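PDB 2GP4: 6-phosphogluconate dehydratase, which catalyses the dehydration of 6-phosphogluconate to 2-keto-3-deoxy-6-phosphogluconate, a step of the Entner-Doudoroff pathway, and is captured here without its iron-sulfur cluster. Local coordinates for residues 306-309 / 310-314; 442-446 / 447-451; 469-473 / 474-478; 617-620 / 621-625. One frame throughout, in Å; residues are numbered along the deposited sequence.

Contact 1 (306-309 / 310-314); sequences SIVN and GIVAL
Val308 meets Val312, and Ile307 meets Ile311, one turn further on in helix 304-316: these are i to i+4 neighbours. The polar part of the contact is backbone. Gly310 N donates to Ser306 O at 3.0 Å, Ile311 N to Ile307 O, Val312 N to Val308 O, and Ala313 N to Asn309 O at 3.1 Å. The third bond is the straightest, with an N-H...O angle of 161° and its donor nearly along the C=O axis of Val308.

The apolar part follows the same spacing. Val308 CG1 lies 4.1 Å from Val312 CG1. Val312 is turned away from a staggered position (chi1 -33°), which sets its CG1 close to Val308 O, a strained and somewhat doubtful approach. Looser is the touch of Ile307 CG2 on Ile311 CD1 at 4.4 Å; here Ile311 CG1 stands beside its own backbone N and passes 3.5 Å from Ile307 O. Such branched hydrocarbons suit a buried helix whose backbone polar groups are already paired.

Two buried polar side chains find partners beyond the segment. Ser306 OG bonds back to Asn303 N and Val301 O near the start of the helix, and Asn309 OD1 accepts from His387 N.

Several neighbours cover the helix. Leu386 touches Asn309 and Val312, Val308 packs on Val25, Thr29 and Ile32 of helix 23-51, Ile307 and Ile311 on helix 322-333, and Ile311 also on Phe343 and Leu346 of helix 340-347, which makes this a central helix of the largely alpha-helical N-terminal domain.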
loop_
_atom_site.group_PDB
_atom_site.type_symbol
_atom_site.label_atom_id
_atom_site.label_comp_id
_atom_site.label_asym_id
_atom_site.label_seq_id
_atom_site.Cartn_x
_atom_site.Cartn_y
_atom_site.Cartn_z
ATOM N N SER A 306 4.557 12.506 7.247
ATOM C CA SER A 306 3.271 12.065 6.714
ATOM C C SER A 306 3.406 10.710 6.021
ATOM O O SER A 306 2.491 9.891 6.074
ATOM C CB SER A 306 2.643 13.125 5.800
ATOM O OG SER A 306 3.485 13.442 4.708
ATOM N N ILE A 307 4.560 10.478 5.400
ATOM C CA ILE A 307 4.903 9.165 4.851
ATOM C C ILE A 307 4.978 8.102 5.952
ATOM O O ILE A 307 4.367 7.030 5.834
ATOM C CB ILE A 307 6.215 9.216 4.019
ATOM C CG1 ILE A 307 5.964 9.906 2.670
ATOM C CG2 ILE A 307 6.804 7.814 3.804
ATOM C CD1 ILE A 307 4.952 9.196 1.762
ATOM N N VAL A 308 5.709 8.403 7.023
ATOM C CA VAL A 308 5.770 7.508 8.182
ATOM C C VAL A 308 4.355 7.233 8.721
ATOM O O VAL A 308 4.005 6.085 8.984
ATOM C CB VAL A 308 6.709 8.059 9.288
ATOM C CG1 VAL A 308 6.480 7.351 10.626
ATOM C CG2 VAL A 308 8.167 7.934 8.862
ATOM N N ASN A 309 3.550 8.289 8.846
ATOM C CA ASN A 309 2.157 8.184 9.275
ATOM C C ASN A 309 1.370 7.197 8.413
ATOM O O ASN A 309 0.573 6.407 8.927
ATOM C CB ASN A 309 1.470 9.566 9.272
ATOM C CG ASN A 309 1.827 10.423 10.505
ATOM O OD1 ASN A 309 2.615 10.014 11.362
ATOM N ND2 ASN A 309 1.232 11.619 10.590
ATOM N N GLY A 310 1.611 7.246 7.105
ATOM C CA GLY A 310 0.959 6.354 6.159
ATOM C C GLY A 310 1.355 4.918 6.396
ATOM O O GLY A 310 0.516 4.022 6.328
ATOM N N ILE A 311 2.634 4.697 6.688
ATOM C CA ILE A 311 3.139 3.359 6.962
ATOM C C ILE A 311 2.538 2.774 8.244
ATOM O O ILE A 311 2.112 1.616 8.251
ATOM C CB ILE A 311 4.681 3.318 7.019
ATOM C CG1 ILE A 311 5.282 3.700 5.662
ATOM C CG2 ILE A 311 5.167 1.930 7.455
ATOM C CD1 ILE A 311 6.825 3.817 5.668
ATOM N N VAL A 312 2.501 3.560 9.323
ATOM C CA VAL A 312 1.985 3.030 10.599
ATOM C C VAL A 312 0.482 2.700 10.508
ATOM O O VAL A 312 0.023 1.716 11.092
ATOM C CB VAL A 312 2.339 3.900 11.868
ATOM C CG1 VAL A 312 3.700 4.585 11.732
ATOM C CG2 VAL A 312 1.269 4.901 12.171
ATOM N N ALA A 313 -0.259 3.508 9.751
ATOM C CA ALA A 313 -1.678 3.261 9.498
ATOM C C ALA A 313 -1.875 2.007 8.653
ATOM O O ALA A 313 -2.793 1.227 8.900
ATOM C CB ALA A 313 -2.303 4.446 8.815
ATOM N N LEU A 314 -1.016 1.836 7.650
ATOM C CA LEU A 314 -0.952 0.596 6.881
ATOM C C LEU A 314 -0.712 -0.610 7.790
ATOM O O LEU A 314 -1.337 -1.655 7.612
ATOM C CB LEU A 314 0.147 0.698 5.820
ATOM C CG LEU A 314 0.355 -0.379 4.748
ATOM C CD1 LEU A 314 1.230 -1.536 5.238
ATOM C CD2 LEU A 314 -0.965 -0.875 4.168
#

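Contact 2 (442-446 / 447-451); sequences LLKGN and LGRAV
Leu442 crosses Arg449 obliquely, setting its CD1 methyl over one face of the guanidinium, 3.8 Å above the plane and offset toward the rim, while CD2 comes to 3.7 Å from Arg449 NH2. A flat cation suits this place because its face can take a methyl while its N-H groups stay available for polar partners. Lys444, paired with Arg449 across the hairpin, instead lies alongside it and points the same way, with Lys444 CD 3.6 Å from Arg449 NH1. Bends late in the lysine chain carry its amino group to a water, which accepts from Lys444 NZ at 3.1 Å and, in the plane of the guanidinium, from Arg449 NH1 at 3.2 Å.

These three side chains share one face of a two-stranded antiparallel hairpin; Leu443 and Ala450 occupy the other, against Ala542, Leu545 and Leu573. Leu443 N donates to Ala450 O at 2.9 Å, almost straight at 175°, and Ala450 N returns a bond to Leu443 O. Gly445 and Gly448 form the last hydrogen-bonded pair and close a type I turn over Asn446 and Leu447. The backbone angles of Gly448 (phi 126°) would press a side chain against the preceding carbonyl, so glycine belongs there.

Arg449 NH2 also makes salt bridges to Glu615 and Asp341. A methionine in place of Arg449 would probably leave both carboxylates without this positive mate and the water without one of its donors. With two acids close by and a water between the cations, the 5.1 Å separation of Lys444 NZ from Arg449 NH1 is probably tolerated at modest electrostatic cost.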
loop_
_atom_site.group_PDB
_atom_site.type_symbol
_atom_site.label_atom_id
_atom_site.label_comp_id
_atom_site.label_asym_id
_atom_site.label_seq_id
_atom_site.Cartn_x
_atom_site.Cartn_y
_atom_site.Cartn_z
ATOM N N LEU A 442 11.417 -7.992 7.715
ATOM C CA LEU A 442 12.436 -8.107 6.683
ATOM C C LEU A 442 13.181 -9.434 6.813
ATOM O O LEU A 442 13.510 -9.866 7.918
ATOM C CB LEU A 442 13.417 -6.931 6.795
ATOM C CG LEU A 442 14.712 -6.919 5.980
ATOM C CD1 LEU A 442 14.461 -6.830 4.470
ATOM C CD2 LEU A 442 15.565 -5.771 6.453
ATOM N N LEU A 443 13.443 -10.079 5.684
ATOM C CA LEU A 443 14.292 -11.268 5.669
ATOM C C LEU A 443 15.565 -10.981 4.874
ATOM O O LEU A 443 15.497 -10.446 3.763
ATOM C CB LEU A 443 13.541 -12.484 5.110
ATOM C CG LEU A 443 12.249 -12.913 5.829
ATOM C CD1 LEU A 443 11.437 -13.868 4.973
ATOM C CD2 LEU A 443 12.505 -13.524 7.214
ATOM N N LYS A 444 16.713 -11.316 5.459
ATOM C CA LYS A 444 18.015 -11.118 4.822
ATOM C C LYS A 444 18.776 -12.438 4.745
ATOM O O LYS A 444 18.579 -13.320 5.579
ATOM C CB LYS A 444 18.878 -10.133 5.624
ATOM C CG LYS A 444 18.334 -8.729 5.775
ATOM C CD LYS A 444 19.473 -7.704 5.917
ATOM C CE LYS A 444 20.208 -7.790 7.265
ATOM N NZ LYS A 444 19.572 -6.970 8.334
ATOM N N GLY A 445 19.663 -12.549 3.755
ATOM C CA GLY A 445 20.623 -13.648 3.678
ATOM C C GLY A 445 21.344 -13.706 2.345
ATOM O O GLY A 445 21.324 -12.738 1.572
ATOM N N ASN A 446 21.973 -14.847 2.068
ATOM C CA ASN A 446 22.678 -15.045 0.798
ATOM C C ASN A 446 21.733 -14.990 -0.412
ATOM O O ASN A 446 22.161 -14.662 -1.524
ATOM C CB ASN A 446 23.508 -16.349 0.811
ATOM C CG ASN A 446 22.639 -17.614 0.893
ATOM O OD1 ASN A 446 21.480 -17.573 1.325
ATOM N ND2 ASN A 446 23.210 -18.746 0.475
ATOM N N LEU A 447 20.457 -15.302 -0.182
ATOM C CA LEU A 447 19.426 -15.218 -1.226
ATOM C C LEU A 447 19.024 -13.776 -1.560
ATOM O O LEU A 447 18.494 -13.505 -2.647
ATOM C CB LEU A 447 18.190 -16.034 -0.836
ATOM C CG LEU A 447 18.284 -17.560 -1.006
ATOM C CD1 LEU A 447 17.273 -18.278 -0.141
ATOM C CD2 LEU A 447 18.103 -17.956 -2.462
ATOM N N GLY A 448 19.271 -12.860 -0.625
ATOM C CA GLY A 448 18.998 -11.440 -0.839
ATOM C C GLY A 448 18.112 -10.823 0.227
ATOM O O GLY A 448 18.350 -10.990 1.422
ATOM N N ARG A 449 17.091 -10.095 -0.212
ATOM C CA ARG A 449 16.176 -9.413 0.695
ATOM C C ARG A 449 14.736 -9.682 0.273
ATOM O O ARG A 449 14.407 -9.616 -0.914
ATOM C CB ARG A 449 16.457 -7.905 0.713
ATOM C CG ARG A 449 17.856 -7.523 1.228
ATOM C CD ARG A 449 18.213 -6.045 0.951
ATOM N NE ARG A 449 17.300 -5.117 1.625
ATOM C CZ ARG A 449 17.418 -4.723 2.892
ATOM N NH1 ARG A 449 18.415 -5.173 3.649
ATOM N NH2 ARG A 449 16.533 -3.883 3.411
ATOM N N ALA A 450 13.887 -9.998 1.247
ATOM C CA ALA A 450 12.457 -10.175 1.005
ATOM C C ALA A 450 11.649 -9.668 2.199
ATOM O O ALA A 450 12.208 -9.249 3.206
ATOM C CB ALA A 450 12.149 -11.643 0.725
ATOM N N VAL A 451 10.329 -9.695 2.083
ATOM C CA VAL A 451 9.465 -9.398 3.221
ATOM C C VAL A 451 8.539 -10.583 3.500
ATOM O O VAL A 451 8.314 -11.427 2.629
ATOM C CB VAL A 451 8.662 -8.073 3.044
ATOM C CG1 VAL A 451 9.605 -6.869 2.986
ATOM C CG2 VAL A 451 7.776 -8.118 1.812
HETATM O O HOH W 1 19.349 -4.393 6.564
#

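Contact 3 (469-473 / 474-478); sequences VVIDD and QNKLD
After strand 463-471 the backbone reverses at Asp473, where Lys476 N donates to Asp473 O at 3.1 Å with the donor above the carbonyl plane. The side chain of Asp473 grips the same bend: OD1 accepts from Asn475 N at 2.9 Å in a nearly straight bond (165°), an Asx turn, and takes a weak second bond from Asn475 ND2. The extended first torsion, CG opposite the backbone N (chi1 -172°), carries the carboxylate forward over these donors. OD1 is met by Asn475 N on its anti side, though well out of the carboxylate plane, and the carboxylate and amide planes stand 58° apart.

The bend is the loop joining strand to helix in a beta-alpha-beta unit, strand 463-471, helix 477-482 and strand 490-494, in which the two strands lie side by side and parallel. With a valine in place of Asp473, the backbone N-H of Asn475 would probably lose its acceptor and its amide be freer to turn, though Asn475 OD1 would keep Lys509.

Beneath the turn, Ile471 fastens strand to helix. Its CD1 reaches Leu477 CB at 3.9 Å, the side chains crossing at about a right angle, and its CG2 meets Lys476 CB at the same distance. Lys476 thus gives hydrocarbon to Ile471, while its chain, bent only at its last torsion, brings NZ to Asp472 OD1 at 3.3 Å, a salt bridge whose hydrogen bond is weak.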
loop_
_atom_site.group_PDB
_atom_site.type_symbol
_atom_site.label_atom_id
_atom_site.label_comp_id
_atom_site.label_asym_id
_atom_site.label_seq_id
_atom_site.Cartn_x
_atom_site.Cartn_y
_atom_site.Cartn_z
ATOM N N VAL A 469 11.594 -26.808 -3.923
ATOM C CA VAL A 469 10.795 -27.245 -5.063
ATOM C C VAL A 469 10.617 -26.037 -5.998
ATOM O O VAL A 469 9.894 -25.093 -5.679
ATOM C CB VAL A 469 9.427 -27.837 -4.607
ATOM C CG1 VAL A 469 8.504 -28.047 -5.795
ATOM C CG2 VAL A 469 9.635 -29.159 -3.851
ATOM N N VAL A 470 11.291 -26.078 -7.144
ATOM C CA VAL A 470 11.403 -24.920 -8.036
ATOM C C VAL A 470 10.431 -24.986 -9.209
ATOM O O VAL A 470 10.372 -25.988 -9.918
ATOM C CB VAL A 470 12.858 -24.747 -8.582
ATOM C CG1 VAL A 470 13.004 -23.425 -9.327
ATOM C CG2 VAL A 470 13.883 -24.821 -7.455
ATOM N N ILE A 471 9.668 -23.911 -9.394
ATOM C CA ILE A 471 8.845 -23.711 -10.592
ATOM C C ILE A 471 8.946 -22.256 -11.060
ATOM O O ILE A 471 9.236 -21.368 -10.263
ATOM C CB ILE A 471 7.361 -24.121 -10.377
ATOM C CG1 ILE A 471 6.792 -23.488 -9.103
ATOM C CG2 ILE A 471 7.232 -25.643 -10.322
ATOM C CD1 ILE A 471 5.273 -23.500 -9.026
ATOM N N ASP A 472 8.728 -22.014 -12.352
ATOM C CA ASP A 472 8.815 -20.653 -12.890
ATOM C C ASP A 472 7.476 -20.131 -13.401
ATOM O O ASP A 472 7.408 -19.122 -14.109
ATOM C CB ASP A 472 9.923 -20.534 -13.953
ATOM C CG ASP A 472 9.727 -21.468 -15.139
ATOM O OD1 ASP A 472 8.609 -21.983 -15.361
ATOM O OD2 ASP A 472 10.716 -21.672 -15.871
ATOM N N ASP A 473 6.415 -20.830 -13.018
ATOM C CA ASP A 473 5.057 -20.485 -13.394
ATOM C C ASP A 473 4.159 -21.089 -12.332
ATOM O O ASP A 473 4.254 -22.281 -12.042
ATOM C CB ASP A 473 4.733 -21.070 -14.772
ATOM C CG ASP A 473 3.393 -20.604 -15.322
ATOM O OD1 ASP A 473 2.431 -20.412 -14.544
ATOM O OD2 ASP A 473 3.295 -20.453 -16.561
ATOM N N GLN A 474 3.290 -20.267 -11.749
ATOM C CA GLN A 474 2.402 -20.717 -10.678
ATOM C C GLN A 474 1.434 -21.825 -11.132
ATOM O O GLN A 474 0.896 -22.564 -10.304
ATOM C CB GLN A 474 1.643 -19.536 -10.063
ATOM C CG GLN A 474 0.530 -18.946 -10.936
ATOM C CD GLN A 474 -0.468 -18.116 -10.136
ATOM O OE1 GLN A 474 -0.559 -18.235 -8.910
ATOM N NE2 GLN A 474 -1.222 -17.272 -10.830
ATOM N N ASN A 475 1.222 -21.929 -12.442
ATOM C CA ASN A 475 0.342 -22.946 -13.006
ATOM C C ASN A 475 0.929 -24.360 -12.969
ATOM O O ASN A 475 0.185 -25.337 -13.026
ATOM C CB ASN A 475 -0.068 -22.573 -14.432
ATOM C CG ASN A 475 -0.833 -21.267 -14.492
ATOM O OD1 ASN A 475 -1.900 -21.125 -13.895
ATOM N ND2 ASN A 475 -0.289 -20.303 -15.218
ATOM N N LYS A 476 2.254 -24.455 -12.865
ATOM C CA LYS A 476 2.963 -25.734 -12.788
ATOM C C LYS A 476 2.796 -26.444 -11.440
ATOM O O LYS A 476 3.150 -27.622 -11.307
ATOM C CB LYS A 476 4.455 -25.525 -13.055
ATOM C CG LYS A 476 4.817 -25.296 -14.506
ATOM C CD LYS A 476 6.312 -25.100 -14.649
ATOM C CE LYS A 476 6.755 -25.216 -16.100
ATOM N NZ LYS A 476 6.482 -23.985 -16.876
ATOM N N LEU A 477 2.253 -25.729 -10.454
ATOM C CA LEU A 477 2.171 -26.216 -9.080
ATOM C C LEU A 477 1.170 -27.355 -8.882
ATOM O O LEU A 477 1.444 -28.300 -8.138
ATOM C CB LEU A 477 1.856 -25.064 -8.115
ATOM C CG LEU A 477 1.918 -25.400 -6.618
ATOM C CD1 LEU A 477 3.364 -25.624 -6.182
ATOM C CD2 LEU A 477 1.247 -24.324 -5.772
ATOM N N ASP A 478 0.016 -27.254 -9.538
ATOM C CA ASP A 478 -1.079 -28.214 -9.358
ATOM C C ASP A 478 -0.710 -29.650 -9.774
ATOM O O ASP A 478 -1.044 -30.608 -9.072
ATOM C CB ASP A 478 -2.338 -27.742 -10.096
ATOM C CG ASP A 478 -3.574 -28.551 -9.726
ATOM O OD1 ASP A 478 -3.886 -28.659 -8.513
ATOM O OD2 ASP A 478 -4.238 -29.071 -10.653
#

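Contact 4 (617-620 / 621-625); sequences GARS and TSAID
Arg619 reaches along the chain that follows it and touches Thr621 and Ala623. Its CB already lies 4.0 Å from Thr621 O. CG, set beside the backbone N and opposite the carbonyl carbon (chi1 -56°), runs near Gly617, where a CB would be crowded by it; the backbone angles of Gly617 call for glycine in any case. The chain then bends at chi3 (-62°), which brings the guanidinium alongside the backbone of 621-623.

There CZ sits 3.7 Å from Thr621 O, and this oxygen stands 3.3 Å above one face of the group, offset toward the rim. It comes within 3.4 Å of Arg619 NH1, but the angle is too poor for a hydrogen bond. At the edge, in the plane, NH1 faces Ala623 N at 3.6 Å, and Ala623 CB is a little farther off; a small side chain suits this position beside the flat group. NH1 donates a hydrogen bond to a water at 2.7 Å, which also bonds to Thr621 OG1 at 3.0 Å. NH2 ends the chain in a salt bridge to Glu626.

A second water joins Ser620 O to Ser622 OG in this irregular loop, which lies against helices 322-333 and 23-51. No direct hydrogen bond crosses the contact; the cation is held by water, by Glu626 and probably by attraction to the carbonyl oxygen over its face. Arg332, packed against Arg619, has its own acid in Asp625, so the neighbouring positive charges are probably largely balanced.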
loop_
_atom_site.group_PDB
_atom_site.type_symbol
_atom_site.label_atom_id
_atom_site.label_comp_id
_atom_site.label_asym_id
_atom_site.label_seq_id
_atom_site.Cartn_x
_atom_site.Cartn_y
_atom_site.Cartn_z
ATOM N N GLY A 617 10.351 0.558 -4.853
ATOM C CA GLY A 617 9.016 0.941 -5.301
ATOM C C GLY A 617 8.576 0.381 -6.638
ATOM O O GLY A 617 7.489 0.708 -7.116
ATOM N N ALA A 618 9.409 -0.470 -7.237
ATOM C CA ALA A 618 9.194 -0.973 -8.605
ATOM C C ALA A 618 8.867 0.156 -9.590
ATOM O O ALA A 618 7.873 0.102 -10.332
ATOM C CB ALA A 618 8.123 -2.062 -8.626
ATOM N N ARG A 619 9.719 1.177 -9.575
ATOM C CA ARG A 619 9.558 2.375 -10.395
ATOM C C ARG A 619 10.166 2.153 -11.767
ATOM O O ARG A 619 11.134 1.409 -11.905
ATOM C CB ARG A 619 10.281 3.570 -9.762
ATOM C CG ARG A 619 9.894 3.930 -8.331
ATOM C CD ARG A 619 10.556 5.245 -7.911
ATOM N NE ARG A 619 12.018 5.155 -7.934
ATOM C CZ ARG A 619 12.834 6.139 -8.307
ATOM N NH1 ARG A 619 12.348 7.307 -8.705
ATOM N NH2 ARG A 619 14.143 5.951 -8.290
ATOM N N SER A 620 9.596 2.803 -12.777
ATOM C CA SER A 620 10.252 2.958 -14.069
ATOM C C SER A 620 10.583 4.438 -14.253
ATOM O O SER A 620 11.364 4.815 -15.128
ATOM C CB SER A 620 9.360 2.453 -15.209
ATOM O OG SER A 620 8.152 3.198 -15.277
ATOM N N THR A 621 9.984 5.270 -13.407
ATOM C CA THR A 621 10.148 6.720 -13.499
ATOM C C THR A 621 11.364 7.208 -12.715
ATOM O O THR A 621 11.959 6.458 -11.934
ATOM C CB THR A 621 8.889 7.469 -13.002
ATOM O OG1 THR A 621 8.586 7.063 -11.660
ATOM C CG2 THR A 621 7.690 7.178 -13.898
ATOM N N SER A 622 11.733 8.463 -12.957
ATOM C CA SER A 622 12.760 9.149 -12.188
ATOM C C SER A 622 12.132 10.240 -11.339
ATOM O O SER A 622 11.079 10.775 -11.686
ATOM C CB SER A 622 13.797 9.770 -13.114
ATOM O OG SER A 622 14.528 8.766 -13.776
ATOM N N ALA A 623 12.786 10.547 -10.221
ATOM C CA ALA A 623 12.393 11.646 -9.350
ATOM C C ALA A 623 13.111 12.913 -9.796
ATOM O O ALA A 623 14.183 12.837 -10.405
ATOM C CB ALA A 623 12.743 11.318 -7.912
ATOM N N ILE A 624 12.517 14.067 -9.492
ATOM C CA ILE A 624 13.120 15.373 -9.772
ATOM C C ILE A 624 14.599 15.407 -9.383
ATOM O O ILE A 624 15.454 15.754 -10.202
ATOM C CB ILE A 624 12.399 16.518 -8.998
ATOM C CG1 ILE A 624 10.894 16.555 -9.307
ATOM C CG2 ILE A 624 13.078 17.866 -9.258
ATOM C CD1 ILE A 624 10.491 17.472 -10.421
ATOM N N ASP A 625 14.880 15.028 -8.134
ATOM C CA ASP A 625 16.207 15.160 -7.519
ATOM C C ASP A 625 17.306 14.315 -8.163
ATOM O O ASP A 625 18.491 14.631 -8.034
ATOM C CB ASP A 625 16.132 14.866 -6.015
ATOM C CG ASP A 625 15.770 13.421 -5.713
ATOM O OD1 ASP A 625 16.636 12.536 -5.885
ATOM O OD2 ASP A 625 14.623 13.178 -5.279
HETATM O O HOH W 2 9.982 8.493 -9.438
HETATM O O HOH W 3 13.536 7.229 -15.513
#

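Contacts 1 and 4, with centres about 20 Å apart, are joined through shared helices: 23-51 and 322-333 each touch both. Helix 340-347 likewise reaches from Ile311 of contact 1 to Leu442 and Arg449 of contact 2, whose centre lies about 23 Å away. Glu615, just ahead of 617-620, binds Arg449 and so ties the tail of the chain to the hairpin. Contacts 2 and 3 belong to one mixed sheet, about 21 Å apart between centres, with three strands separating 448-453 from 463-471. Contact 3 is the most remote, its centre about 35 Å from that of contact 1. No cluster or substrate is present to fix their distance from the active site.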